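Long-range contact in acetylxylan esterase (Geobacillus stearothermophilus, PDB 4JKO), which removes acetyl groups from the xylose units of xylan and xylo-oligosaccharides, working as a doughnut-shaped homooctamer: residues D14-C19 against D191-S196. The protein carries 1 engineered substitution. Residues are numbered along the deposited sequence; the frame is centred on the assembly and turned at random.
Sequences DAITDC and DRVHPS. Engineered in segment 14-19: Ala15 (natural residue Ser). With PO4 (phosphate ion), chain H.
Ala15 CB, of an engineered alanine that is serine in the natural enzyme, meets the edge of the His194 imidazole, 4.0 Å from NE2. A phosphate ion, probably from the crystallisation liquor, joins the two: its O2 accepts from His194 NE2 at 2.7 Å, while O1 accepts from the backbone N of Ala15. How a carboxylate sets an imidazole is plain at the other ring nitrogen, where His194 ND1 donates to Asp191 OD2 at 2.6 Å, nearly straight (172°) and with the acceptor in the ring plane. The other oxygen, Asp191 OD1, accepts from Val193 N, an Asx turn, and from His194 N, widening it to an Asx motif that fixes the carboxylate. Val193 CG1, anti to its own backbone N (chi1 169°), lies over the centre of one ring face, 3.9 Å above its plane. Ile16 CD1 comes in obliquely, 3.8 Å from His194 CD2, approaches Val193 O to 3.4 Å and also touches Val193 CG1 and Pro195 CD. A leucine in place of His194 would probably leave Asp191 OD2 without its ring donor and the phosphate without its bond from this loop. Gly63 N and Asn92 ND2, inferred transition-state stabilisers, also bind the phosphate, consistent with an occupied oxyanion hole. The nucleophile position directly after strand 8-13, with Asp and His on a late loop, is consistent with an SGNH (GDSL) hydrolase's Ser-His-Asp triad, its serine here replaced.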
# COMPACT_ATOMS: atom_id res chain seq x y z
N ASP A 14 15.61 24.82 -4.21
CA ASP A 14 15.76 23.39 -4.54
C ASP A 14 15.20 22.58 -3.35
O ASP A 14 14.41 23.12 -2.58
CB ASP A 14 17.21 23.06 -4.89
CG ASP A 14 18.18 23.45 -3.75
OD1 ASP A 14 17.79 23.36 -2.53
OD2 ASP A 14 19.32 23.89 -4.05
N ALA A 15 15.63 21.33 -3.16
CA ALA A 15 15.08 20.49 -2.09
C ALA A 15 15.21 21.15 -0.71
O ALA A 15 14.43 20.90 0.22
CB ALA A 15 15.77 19.15 -2.04
N ILE A 16 16.29 21.87 -0.53
CA ILE A 16 16.56 22.45 0.80
C ILE A 16 15.43 23.42 1.16
O ILE A 16 15.00 23.49 2.32
CB ILE A 16 17.97 23.09 0.89
CG1 ILE A 16 19.07 22.14 0.46
CG2 ILE A 16 18.16 23.68 2.27
CD1 ILE A 16 19.10 20.82 1.25
N THR A 17 14.89 24.12 0.16
CA THR A 17 13.73 24.96 0.35
C THR A 17 12.39 24.19 0.31
O THR A 17 11.55 24.38 1.15
CB THR A 17 13.75 26.13 -0.72
OG1 THR A 17 14.93 26.91 -0.51
CG2 THR A 17 12.56 26.97 -0.58
N ASP A 18 12.22 23.28 -0.66
CA ASP A 18 11.01 22.48 -0.83
C ASP A 18 10.64 21.75 0.49
O ASP A 18 9.56 21.99 1.05
CB ASP A 18 11.33 21.48 -1.94
CG ASP A 18 10.20 20.61 -2.32
OD1 ASP A 18 9.25 20.42 -1.50
OD2 ASP A 18 10.34 20.03 -3.44
N CYS A 19 11.55 20.86 0.92
CA CYS A 19 11.33 19.96 2.04
C CYS A 19 9.91 19.35 2.10
O CYS A 19 9.28 19.39 3.14
CB CYS A 19 11.59 20.73 3.36
SG CYS A 19 13.31 21.06 3.58
N ASP A 191 25.23 13.25 3.42
CA ASP A 191 25.57 13.59 2.03
C ASP A 191 26.09 15.00 1.82
O ASP A 191 26.35 15.36 0.66
CB ASP A 191 24.36 13.33 1.08
CG ASP A 191 23.23 14.26 1.25
OD1 ASP A 191 23.32 15.27 1.98
OD2 ASP A 191 22.10 13.94 0.67
N ARG A 192 26.28 15.75 2.93
CA ARG A 192 26.85 17.10 2.97
C ARG A 192 25.98 18.13 2.36
O ARG A 192 26.37 19.29 2.18
CB ARG A 192 28.28 17.11 2.41
CG ARG A 192 29.25 16.33 3.27
CD ARG A 192 30.69 16.29 2.80
NE ARG A 192 30.95 15.38 1.68
CZ ARG A 192 32.00 15.40 0.90
NH1 ARG A 192 33.00 16.24 1.16
NH2 ARG A 192 32.11 14.47 -0.08
N VAL A 193 24.73 17.77 2.12
CA VAL A 193 23.75 18.67 1.53
C VAL A 193 22.43 18.73 2.28
O VAL A 193 22.01 19.80 2.65
CB VAL A 193 23.49 18.30 0.05
CG1 VAL A 193 22.26 19.07 -0.51
CG2 VAL A 193 24.74 18.48 -0.81
N HIS A 194 21.78 17.58 2.47
CA HIS A 194 20.44 17.48 3.09
C HIS A 194 20.59 17.24 4.57
O HIS A 194 20.97 16.15 4.94
CB HIS A 194 19.63 16.34 2.50
CG HIS A 194 19.46 16.43 1.02
ND1 HIS A 194 20.23 15.69 0.15
CD2 HIS A 194 18.66 17.20 0.24
CE1 HIS A 194 19.88 15.95 -1.09
NE2 HIS A 194 18.95 16.88 -1.07
N PRO A 195 20.40 18.27 5.40
CA PRO A 195 20.76 18.09 6.79
C PRO A 195 19.59 17.74 7.71
O PRO A 195 18.44 17.70 7.27
CB PRO A 195 21.21 19.44 7.18
CG PRO A 195 20.32 20.32 6.43
CD PRO A 195 20.06 19.67 5.14
N SER A 196 19.93 17.54 8.99
CA SER A 196 18.97 17.27 10.05
C SER A 196 18.25 18.56 10.44
O SER A 196 18.50 19.64 9.91
CB SER A 196 19.79 16.80 11.26
OG SER A 196 20.65 17.90 11.63
P PO4 H . 18.25 18.23 -4.39
O1 PO4 H . 17.46 19.50 -4.67
O2 PO4 H . 17.65 17.35 -3.34
O3 PO4 H . 19.68 18.47 -4.04
O4 PO4 H . 18.20 17.48 -5.72